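Local coordinates for protein DnaJ homolog subfamily C member 10 (PDB 3APQ) that reduces disulfide bonds in the endoplasmic reticulum, serving both the folding of proteins and the degradation of misfolded ones, at residues E115-F121 and P170-R176. Coordinates in Å, arbitrary orientation, origin at the centre of the assembly. Numbering follows the deposited sequence.
Sequences ELWFVNF and PSLFIFR
Strands 117-121 and 171-175 run antiparallel, their axes 4.7 Å apart at closest approach and inclined at 160°. Trp117, Val119 and Phe121 face Phe175, Phe173 and Ser171 as hydrogen-bonded pairs; Phe118 with Ile174 and Asn120 with Leu172 are the non-hydrogen-bonded pairs between them. Six backbone hydrogen bonds result: Trp117 N to Phe175 O (2.9 Å), Phe175 N to Trp117 O (2.7 Å), Val119 N to Phe173 O (2.9 Å), Phe173 N to Val119 O (3.0 Å), Phe121 N to Ser171 O (2.8 Å) and Ser171 N to Phe121 O (2.9 Å).

Phe121 (chi1 m) and Phe175 (chi1 m) bury the most surface. Although four residues apart in register, their rings share a sheet face and meet at their edges, CE2 to CE2 at 3.8 Å. On that face Val119 CB lies 4.1 Å from Phe175 CE2, and Phe121 CD2 4.0 Å from Phe173 CD2. Phe107 of helix 104-113 meets the Phe175 ring edge-to-face.

Strand 117-122 is the central strand of the thioredoxin-fold sheet in the first thioredoxin domain of ERdj5, flanked by antiparallel 171-175 and parallel 148-153. Pro170, preceded by a cis peptide bond, is the cis-proline of the fold; its side chain touches His128 in the redox-active Cys126–Cys129 motif.

On the opposite sheet face Leu116 (t, p) sets CD1 3.5 Å from Ile174 CG1 and over one face of the Arg176 guanidinium. Phe118, chi1 t, projects from this same face, placing CE2 3.7 Å from Leu172 CB and CD2 3.9 Å from Ile174 CB; Trp136 and Phe196, from helices 127-142 and 190-202, cover this ring.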
loop_
_atom_site.group_PDB
_atom_site.type_symbol
_atom_site.label_atom_id
_atom_site.label_comp_id
_atom_site.label_asym_id
_atom_site.label_seq_id
_atom_site.Cartn_x
_atom_site.Cartn_y
_atom_site.Cartn_z
ATOM N N GLU A 115 6.193 -18.546 -5.667
ATOM C CA GLU A 115 5.093 -18.174 -6.562
ATOM C C GLU A 115 5.554 -17.054 -7.461
ATOM O O GLU A 115 6.426 -16.271 -7.070
ATOM C CB GLU A 115 3.941 -17.689 -5.714
ATOM C CG GLU A 115 3.158 -18.785 -5.062
ATOM C CD GLU A 115 1.930 -18.225 -4.304
ATOM O OE1 GLU A 115 1.979 -18.112 -3.064
ATOM O OE2 GLU A 115 0.919 -17.876 -4.933
ATOM N N LEU A 116 4.976 -16.949 -8.647
ATOM C CA LEU A 116 5.355 -15.885 -9.575
ATOM C C LEU A 116 4.580 -14.584 -9.196
ATOM O O LEU A 116 3.356 -14.612 -9.147
ATOM C CB LEU A 116 5.024 -16.303 -11.001
ATOM C CG LEU A 116 5.216 -15.233 -12.093
ATOM C CD1 LEU A 116 6.698 -14.901 -12.159
ATOM C CD2 LEU A 116 4.744 -15.659 -13.456
ATOM N N TRP A 117 5.297 -13.515 -8.891
ATOM C CA TRP A 117 4.666 -12.237 -8.488
ATOM C C TRP A 117 5.056 -11.129 -9.443
ATOM O O TRP A 117 6.266 -10.952 -9.754
ATOM C CB TRP A 117 5.153 -11.844 -7.107
ATOM C CG TRP A 117 4.413 -12.500 -5.995
ATOM C CD1 TRP A 117 4.704 -13.710 -5.388
ATOM C CD2 TRP A 117 3.265 -11.970 -5.304
ATOM N NE1 TRP A 117 3.802 -13.939 -4.349
ATOM C CE2 TRP A 117 2.903 -12.909 -4.296
ATOM C CE3 TRP A 117 2.497 -10.809 -5.457
ATOM C CZ2 TRP A 117 1.812 -12.705 -3.417
ATOM C CZ3 TRP A 117 1.414 -10.605 -4.581
ATOM C CH2 TRP A 117 1.074 -11.571 -3.593
ATOM N N PHE A 118 4.101 -10.306 -9.853
ATOM C CA PHE A 118 4.398 -9.156 -10.669
ATOM C C PHE A 118 3.913 -7.963 -9.858
ATOM O O PHE A 118 2.706 -7.880 -9.530
ATOM C CB PHE A 118 3.589 -9.312 -11.952
ATOM C CG PHE A 118 3.908 -8.300 -13.041
ATOM C CD1 PHE A 118 3.067 -8.235 -14.140
ATOM C CD2 PHE A 118 5.078 -7.488 -13.032
ATOM C CE1 PHE A 118 3.346 -7.350 -15.211
ATOM C CE2 PHE A 118 5.347 -6.608 -14.069
ATOM C CZ PHE A 118 4.479 -6.526 -15.172
ATOM N N VAL A 119 4.869 -7.121 -9.466
ATOM C CA VAL A 119 4.652 -6.073 -8.481
ATOM C C VAL A 119 4.894 -4.660 -9.061
ATOM O O VAL A 119 5.898 -4.399 -9.740
ATOM C CB VAL A 119 5.589 -6.296 -7.267
ATOM C CG1 VAL A 119 5.410 -5.154 -6.196
ATOM C CG2 VAL A 119 5.302 -7.675 -6.671
ATOM N N ASN A 120 3.935 -3.780 -8.787
ATOM C CA ASN A 120 3.970 -2.385 -9.166
ATOM C C ASN A 120 4.445 -1.608 -7.954
ATOM O O ASN A 120 3.704 -1.528 -6.942
ATOM C CB ASN A 120 2.556 -1.942 -9.543
ATOM C CG ASN A 120 2.442 -0.454 -9.800
ATOM O OD1 ASN A 120 3.431 0.278 -9.756
ATOM N ND2 ASN A 120 1.235 -0.013 -10.132
ATOM N N PHE A 121 5.664 -1.070 -8.054
ATOM C CA PHE A 121 6.256 -0.192 -7.032
ATOM C C PHE A 121 5.884 1.235 -7.402
ATOM O O PHE A 121 6.298 1.756 -8.454
ATOM C CB PHE A 121 7.790 -0.304 -6.971
ATOM C CG PHE A 121 8.284 -1.624 -6.443
ATOM C CD1 PHE A 121 8.635 -1.761 -5.116
ATOM C CD2 PHE A 121 8.443 -2.706 -7.307
ATOM C CE1 PHE A 121 9.093 -2.991 -4.633
ATOM C CE2 PHE A 121 8.884 -3.950 -6.829
ATOM C CZ PHE A 121 9.216 -4.076 -5.493
ATOM N N PRO A 170 6.294 4.720 -11.854
ATOM C CA PRO A 170 6.162 3.365 -11.300
ATOM C C PRO A 170 7.306 2.485 -11.769
ATOM O O PRO A 170 7.892 2.745 -12.834
ATOM C CB PRO A 170 4.832 2.855 -11.906
ATOM C CG PRO A 170 4.724 3.634 -13.213
ATOM C CD PRO A 170 5.352 4.993 -12.962
ATOM N N SER A 171 7.645 1.468 -10.981
ATOM C CA SER A 171 8.620 0.456 -11.415
ATOM C C SER A 171 7.958 -0.902 -11.287
ATOM O O SER A 171 7.417 -1.242 -10.233
ATOM C CB SER A 171 9.922 0.543 -10.599
ATOM O OG SER A 171 10.694 1.574 -11.162
ATOM N N LEU A 172 7.912 -1.636 -12.384
ATOM C CA LEU A 172 7.186 -2.905 -12.375
ATOM C C LEU A 172 8.196 -4.048 -12.550
ATOM O O LEU A 172 8.972 -4.064 -13.515
ATOM C CB LEU A 172 6.124 -2.986 -13.491
ATOM C CG LEU A 172 5.151 -1.815 -13.810
ATOM C CD1 LEU A 172 3.989 -2.159 -14.730
ATOM C CD2 LEU A 172 4.647 -1.005 -12.666
ATOM N N PHE A 173 8.186 -4.985 -11.608
ATOM C CA PHE A 173 9.178 -6.067 -11.614
ATOM C C PHE A 173 8.467 -7.368 -11.414
ATOM O O PHE A 173 7.532 -7.467 -10.585
ATOM C CB PHE A 173 10.136 -5.917 -10.450
ATOM C CG PHE A 173 11.230 -4.898 -10.660
ATOM C CD1 PHE A 173 12.429 -5.269 -11.316
ATOM C CD2 PHE A 173 11.103 -3.595 -10.181
ATOM C CE1 PHE A 173 13.491 -4.335 -11.494
ATOM C CE2 PHE A 173 12.161 -2.659 -10.347
ATOM C CZ PHE A 173 13.342 -3.031 -11.013
ATOM N N ILE A 174 8.932 -8.394 -12.112
ATOM C CA ILE A 174 8.389 -9.720 -11.870
ATOM C C ILE A 174 9.413 -10.565 -11.084
ATOM O O ILE A 174 10.643 -10.476 -11.320
ATOM C CB ILE A 174 7.848 -10.296 -13.176
ATOM C CG1 ILE A 174 6.938 -11.479 -12.922
ATOM C CG2 ILE A 174 8.967 -10.644 -14.127
ATOM C CD1 ILE A 174 5.910 -11.710 -14.063
ATOM N N PHE A 175 8.920 -11.316 -10.093
ATOM C CA PHE A 175 9.811 -12.027 -9.138
ATOM C C PHE A 175 9.385 -13.492 -9.046
ATOM O O PHE A 175 8.186 -13.827 -9.063
ATOM C CB PHE A 175 9.655 -11.466 -7.699
ATOM C CG PHE A 175 10.049 -10.032 -7.524
ATOM C CD1 PHE A 175 11.365 -9.699 -7.173
ATOM C CD2 PHE A 175 9.097 -9.007 -7.680
ATOM C CE1 PHE A 175 11.771 -8.346 -6.973
ATOM C CE2 PHE A 175 9.478 -7.654 -7.501
ATOM C CZ PHE A 175 10.843 -7.325 -7.166
ATOM N N ARG A 176 10.363 -14.380 -8.895
ATOM C CA ARG A 176 10.054 -15.724 -8.413
ATOM C C ARG A 176 11.280 -16.261 -7.661
ATOM O O ARG A 176 12.394 -16.222 -8.198
ATOM C CB ARG A 176 9.661 -16.668 -9.549
ATOM C CG ARG A 176 9.001 -17.975 -9.048
ATOM C CD ARG A 176 9.327 -19.171 -9.910
ATOM N NE ARG A 176 9.682 -18.788 -11.277
ATOM C CZ ARG A 176 8.843 -18.774 -12.314
ATOM N NH1 ARG A 176 7.555 -19.117 -12.163
ATOM N NH2 ARG A 176 9.295 -18.404 -13.517
#